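Local coordinates for protein PTHB1 (Homo sapiens, PDB 4YD8) that forms part of the BBSome, a coat complex thought to sort specific membrane proteins to primary cilia and required for ciliogenesis, at residues Phe90-Glu95 and Glu169-Ala174; Gln84-Lys89 and Met142-Phe147. All coordinates share one frame; numbering follows the deposited sequence. Where two conformers were deposited one is given.

Overall arrangement
Interactions 1 and 2 join the same two neighbouring blades of this N-terminal seven-bladed beta-propeller, one at the outer edge and one near the axis. After an earlier blade the chain runs through 84-89, which holds the innermost strand, 84-88, of one blade, and turns through the loop 90-95. It completes that blade before entering 142-147, the end of the next blade's innermost strand (139-145) and the residues after it, where interaction 2 closes the first long loop. Interaction 1 closes another at 169-174, the hairpin between that blade's two outer strands. The two closures cross rather than nest. K89 joins them through a salt bridge to E95 and a probable hydrogen bond to Q170.

Interaction 1: residues Phe90-Glu95 and Glu169-Ala174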
loop_
_atom_site.group_PDB
_atom_site.type_symbol
_atom_site.label_atom_id
_atom_site.label_comp_id
_atom_site.label_asym_id
_atom_site.label_seq_id
_atom_site.Cartn_x
_atom_site.Cartn_y
_atom_site.Cartn_z
ATOM N N PHE A 90 1.256 -15.157 -4.178
ATOM C CA PHE A 90 1.724 -15.721 -2.918
ATOM C C PHE A 90 1.599 -17.246 -2.853
ATOM O O PHE A 90 1.945 -17.850 -1.832
ATOM C CB PHE A 90 0.942 -15.103 -1.758
ATOM C CG PHE A 90 1.050 -13.609 -1.670
ATOM C CD1 PHE A 90 2.270 -12.966 -1.880
ATOM C CD2 PHE A 90 -0.066 -12.845 -1.373
ATOM C CE1 PHE A 90 2.370 -11.573 -1.787
ATOM C CE2 PHE A 90 0.022 -11.442 -1.272
ATOM C CZ PHE A 90 1.237 -10.816 -1.480
ATOM N N VAL A 91 1.103 -17.875 -3.926
ATOM C CA VAL A 91 0.910 -19.333 -3.919
ATOM C C VAL A 91 1.793 -20.015 -4.967
ATOM O O VAL A 91 1.809 -19.625 -6.135
ATOM C CB VAL A 91 -0.581 -19.694 -4.138
ATOM C CG1 VAL A 91 -0.782 -21.225 -4.322
ATOM C CG2 VAL A 91 -1.418 -19.139 -2.979
ATOM N N SER A 92 2.557 -21.021 -4.546
ATOM C CA SER A 92 3.489 -21.659 -5.467
ATOM C C SER A 92 2.729 -22.429 -6.555
ATOM O O SER A 92 1.661 -22.973 -6.309
ATOM C CB SER A 92 4.441 -22.589 -4.715
ATOM O OG SER A 92 3.730 -23.627 -4.069
ATOM N N GLY A 93 3.268 -22.438 -7.766
ATOM C CA GLY A 93 2.700 -23.252 -8.832
ATOM C C GLY A 93 1.627 -22.518 -9.632
ATOM O O GLY A 93 1.125 -23.046 -10.622
ATOM N N THR A 94 1.287 -21.301 -9.209
ATOM C CA THR A 94 0.368 -20.455 -9.977
ATOM C C THR A 94 0.802 -18.996 -9.937
ATOM O O THR A 94 1.468 -18.548 -8.995
ATOM C CB THR A 94 -1.088 -20.561 -9.455
ATOM O OG1 THR A 94 -1.944 -19.688 -10.213
ATOM C CG2 THR A 94 -1.178 -20.161 -7.995
ATOM N N GLU A 95 0.422 -18.239 -10.959
ATOM C CA GLU A 95 0.685 -16.807 -10.950
ATOM C C GLU A 95 -0.571 -16.008 -10.629
ATOM O O GLU A 95 -0.569 -14.774 -10.675
ATOM C CB GLU A 95 1.295 -16.365 -12.282
ATOM C CG GLU A 95 2.727 -16.863 -12.431
ATOM C CD GLU A 95 3.507 -16.141 -13.509
ATOM O OE1 GLU A 95 3.668 -14.912 -13.407
ATOM O OE2 GLU A 95 3.967 -16.808 -14.456
ATOM N N GLU A 169 8.992 -17.822 1.901
ATOM C CA GLU A 169 8.965 -18.230 0.511
ATOM C C GLU A 169 7.632 -18.930 0.268
ATOM O O GLU A 169 7.547 -20.158 0.304
ATOM C CB GLU A 169 10.162 -19.135 0.189
ATOM C CG GLU A 169 11.505 -18.424 0.321
ATOM C CD GLU A 169 12.697 -19.328 0.034
ATOM O OE1 GLU A 169 12.521 -20.564 -0.010
ATOM O OE2 GLU A 169 13.812 -18.798 -0.152
ATOM N N GLN A 170 6.594 -18.121 0.071
ATOM C CA GLN A 170 5.227 -18.600 -0.093
ATOM C C GLN A 170 4.866 -19.538 1.069
ATOM O O GLN A 170 4.845 -19.091 2.215
ATOM C CB GLN A 170 5.068 -19.242 -1.480
ATOM C CG GLN A 170 5.407 -18.195 -2.580
ATOM C CD GLN A 170 5.261 -18.694 -4.008
ATOM O OE1 GLN A 170 5.823 -19.723 -4.382
ATOM N NE2 GLN A 170 4.524 -17.936 -4.828
ATOM N N GLU A 171 4.595 -20.819 0.793
ATOM C CA GLU A 171 4.147 -21.747 1.836
ATOM C C GLU A 171 5.200 -22.074 2.900
ATOM O O GLU A 171 4.881 -22.726 3.890
ATOM C CB GLU A 171 3.683 -23.085 1.225
ATOM C CG GLU A 171 2.416 -22.993 0.355
ATOM C CD GLU A 171 2.709 -22.535 -1.072
ATOM O OE1 GLU A 171 3.899 -22.494 -1.444
ATOM O OE2 GLU A 171 1.752 -22.221 -1.817
ATOM N N SER A 172 6.451 -21.674 2.706
ATOM C CA SER A 172 7.461 -22.053 3.699
ATOM C C SER A 172 8.275 -20.882 4.241
ATOM O O SER A 172 8.578 -19.922 3.534
ATOM C CB SER A 172 8.400 -23.124 3.125
ATOM O OG SER A 172 8.932 -22.742 1.870
ATOM N N TYR A 173 8.613 -20.972 5.526
ATOM C CA TYR A 173 9.459 -19.980 6.170
ATOM C C TYR A 173 10.890 -20.141 5.683
ATOM O O TYR A 173 11.415 -21.251 5.666
ATOM C CB TYR A 173 9.392 -20.132 7.688
ATOM C CG TYR A 173 10.231 -19.145 8.454
ATOM C CD1 TYR A 173 10.050 -17.781 8.298
ATOM C CD2 TYR A 173 11.195 -19.582 9.364
ATOM C CE1 TYR A 173 10.813 -16.873 9.014
ATOM C CE2 TYR A 173 11.964 -18.683 10.077
ATOM C CZ TYR A 173 11.767 -17.333 9.901
ATOM O OH TYR A 173 12.527 -16.438 10.619
ATOM N N ALA A 174 11.523 -19.040 5.293
ATOM C CA ALA A 174 12.892 -19.089 4.791
ATOM C C ALA A 174 13.902 -18.793 5.898
ATOM O O ALA A 174 14.685 -19.653 6.277
ATOM C CB ALA A 174 13.066 -18.104 3.634
HETATM O O HOH W 1 4.012 -18.386 -7.801
#
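The carboxylate of E171 reaches across to S92 and takes two hydrogen bonds from this one residue. The backbone N of S92 donates to E171 OE2 over 3.1 Å, nearly straight at 162° and on the syn lone pair, the side facing the other oxygen. S92 OG donates to E171 OE1 at 2.9 Å, coming from above the carboxylate plane. Both oxygens are thus engaged and the group is limited in its rotation. The glutamate chain is bent at chi2 (82°), which carries CD round toward the serine. An alanine in place of E171 would probably leave the N-H and hydroxyl of S92 without these acceptors and the hydroxyl free to turn.

A second polar link runs through Q170, whose extended side chain lies alongside the other loop. Its NE2 probably donates to the backbone O of K89 and also donates to a water at 3.1 Å; that water in turn donates to T94 O at 2.8 Å. One amide nitrogen therefore ties the start of the loop to its far end.

The remaining packing sets carbon against oxygen. Q170 CB rests 3.4 Å from F90 O, and V91 CG1 lies 3.7 Å from E171 OE2.

The contact is one between two tight turns: a type II turn from V91 to T94, with G93 at a position whose backbone angles call for glycine, and a type II' turn from E169 to S172 linking strands 164-169 and 172-178. Y131 of strand 127-134 is hydrogen-bonded to F90 O, and H133 of the same strand to Q170 O. The F90 ring packs on A100 of strand 98-102 and on I156 of strand 155-160, wedged at the junction of the two propeller blades.

Interaction 2: residues Gln84-Lys89 and Met142-Phe147; sequences QVEVGK and MTYGSF
Q84 grips M142, a selenomethionine, with its side-chain amide much as a neighbouring strand would with its backbone. Q84 OE1 accepts the backbone N-H of M142 at 2.8 Å, while Q84 NE2 donates to the carbonyl O of the same residue at 3.0 Å. The N-H of M142 approaches at 142°, and NE2 sits above the plane of the carbonyl it serves. With CG anti to the backbone N (chi1 -165°) and the chain extended beyond it, the amide of Q84 reaches the backbone of M142. The second proton of NE2 goes to E86 OE2 at 2.7 Å, in the amide plane and on the anti lone pair, so the amide is fixed by three bonds.

Strands 84-88 and 142-145 belong to the innermost strands of two adjacent propeller blades, nearly parallel with their axes 8.4 Å apart, and side chains span the interval. The selenomethionine methyl CE lies 3.9 Å from E86 CG, the two side chains running antiparallel to one another as they pass. Farther along, E86 OE1 meets the edge of the Y144 ring at CE1, 3.6 Å away. A water donates to E86 OE1, accepts from V87 N and bonds to Y144 OH. G88 lies where a CB would come tight against Y144 CE2. At G145, critical for protein stability, a CB would run into the carbonyl O of Y144.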
loop_
_atom_site.group_PDB
_atom_site.type_symbol
_atom_site.label_atom_id
_atom_site.label_comp_id
_atom_site.label_asym_id
_atom_site.label_seq_id
_atom_site.Cartn_x
_atom_site.Cartn_y
_atom_site.Cartn_z
ATOM N N GLN A 84 -2.327 -5.250 8.087
ATOM C CA GLN A 84 -1.999 -4.904 6.703
ATOM C C GLN A 84 -2.649 -5.884 5.738
ATOM O O GLN A 84 -2.863 -7.044 6.089
ATOM C CB GLN A 84 -0.476 -4.893 6.516
ATOM C CG GLN A 84 -0.001 -4.193 5.239
ATOM C CD GLN A 84 1.504 -4.050 5.175
ATOM O OE1 GLN A 84 2.194 -4.073 6.205
ATOM N NE2 GLN A 84 2.030 -3.905 3.959
ATOM N N VAL A 85 -2.983 -5.412 4.536
ATOM C CA VAL A 85 -3.442 -6.297 3.464
ATOM C C VAL A 85 -2.623 -6.022 2.200
ATOM O O VAL A 85 -2.276 -4.865 1.915
ATOM C CB VAL A 85 -4.956 -6.116 3.155
ATOM C CG1 VAL A 85 -5.814 -6.736 4.263
ATOM C CG2 VAL A 85 -5.291 -4.651 2.991
ATOM N N GLU A 86 -2.289 -7.084 1.473
ATOM C CA GLU A 86 -1.571 -6.974 0.201
ATOM C C GLU A 86 -2.059 -8.086 -0.720
ATOM O O GLU A 86 -2.589 -9.091 -0.261
ATOM C CB GLU A 86 -0.049 -7.092 0.363
ATOM C CG GLU A 86 0.650 -6.017 1.231
ATOM C CD GLU A 86 0.515 -4.580 0.716
ATOM O OE1 GLU A 86 0.163 -4.349 -0.478
ATOM O OE2 GLU A 86 0.800 -3.665 1.525
ATOM N N VAL A 87 -1.850 -7.906 -2.016
ATOM C CA VAL A 87 -2.320 -8.862 -3.009
ATOM C C VAL A 87 -1.169 -9.139 -3.943
ATOM O O VAL A 87 -0.536 -8.206 -4.435
ATOM C CB VAL A 87 -3.538 -8.311 -3.794
ATOM C CG1 VAL A 87 -3.873 -9.228 -4.986
ATOM C CG2 VAL A 87 -4.738 -8.134 -2.851
ATOM N N GLY A 88 -0.880 -10.414 -4.179
ATOM C CA GLY A 88 0.274 -10.779 -4.964
ATOM C C GLY A 88 0.307 -12.259 -5.284
ATOM O O GLY A 88 -0.618 -13.007 -4.953
ATOM N N LYS A 89 1.389 -12.688 -5.916
ATOM C CA LYS A 89 1.502 -14.082 -6.340
ATOM C C LYS A 89 2.069 -14.950 -5.209
ATOM O O LYS A 89 3.199 -15.432 -5.294
ATOM C CB LYS A 89 2.381 -14.195 -7.594
ATOM C CG LYS A 89 1.830 -13.410 -8.799
ATOM C CD LYS A 89 2.850 -13.342 -9.926
ATOM C CE LYS A 89 2.323 -12.481 -11.078
ATOM N NZ LYS A 89 3.212 -12.597 -12.262
HETATM N N MSE A 142 4.706 -5.330 6.489
HETATM C CA MSE A 142 5.279 -6.303 5.574
HETATM C C MSE A 142 5.484 -5.692 4.207
HETATM O O MSE A 142 4.940 -4.623 3.910
HETATM C CB MSE A 142 4.377 -7.534 5.440
HETATM C CG MSE A 142 2.986 -7.220 4.907
HETATM SE SE MSE A 142 2.040 -8.941 4.601
HETATM C CE MSE A 142 0.252 -8.270 4.362
ATOM N N THR A 143 6.264 -6.378 3.381
ATOM C CA THR A 143 6.380 -6.029 1.967
ATOM C C THR A 143 6.510 -7.347 1.199
ATOM O O THR A 143 6.564 -8.420 1.801
ATOM C CB THR A 143 7.586 -5.073 1.710
ATOM O OG1 THR A 143 7.560 -4.589 0.363
ATOM C CG2 THR A 143 8.932 -5.785 1.986
ATOM N N TYR A 144 6.540 -7.284 -0.123
ATOM C CA TYR A 144 6.571 -8.504 -0.912
ATOM C C TYR A 144 7.190 -8.234 -2.260
ATOM O O TYR A 144 7.298 -7.084 -2.687
ATOM C CB TYR A 144 5.159 -9.082 -1.102
ATOM C CG TYR A 144 4.247 -8.187 -1.923
ATOM C CD1 TYR A 144 3.525 -7.157 -1.318
ATOM C CD2 TYR A 144 4.134 -8.353 -3.305
ATOM C CE1 TYR A 144 2.696 -6.314 -2.056
ATOM C CE2 TYR A 144 3.299 -7.521 -4.062
ATOM C CZ TYR A 144 2.589 -6.499 -3.428
ATOM O OH TYR A 144 1.761 -5.668 -4.156
ATOM N N GLY A 145 7.574 -9.298 -2.951
ATOM C CA GLY A 145 8.128 -9.132 -4.278
ATOM C C GLY A 145 8.947 -10.336 -4.661
ATOM O O GLY A 145 9.002 -11.327 -3.926
ATOM N N SER A 146 9.582 -10.258 -5.822
ATOM C CA SER A 146 10.336 -11.380 -6.369
ATOM C C SER A 146 11.752 -11.412 -5.810
ATOM O O SER A 146 12.714 -11.281 -6.569
ATOM C CB SER A 146 10.375 -11.292 -7.897
ATOM O OG SER A 146 10.788 -10.006 -8.338
ATOM N N PHE A 147 11.866 -11.569 -4.492
ATOM C CA PHE A 147 13.165 -11.540 -3.799
ATOM C C PHE A 147 14.135 -12.479 -4.490
ATOM O O PHE A 147 13.787 -13.613 -4.794
ATOM C CB PHE A 147 13.061 -11.972 -2.329
ATOM C CG PHE A 147 12.017 -11.254 -1.521
ATOM C CD1 PHE A 147 11.476 -10.040 -1.925
ATOM C CD2 PHE A 147 11.579 -11.810 -0.327
ATOM C CE1 PHE A 147 10.513 -9.401 -1.162
ATOM C CE2 PHE A 147 10.616 -11.173 0.447
ATOM C CZ PHE A 147 10.084 -9.963 0.027
HETATM O O HOH W 2 -0.706 -5.394 -2.859
#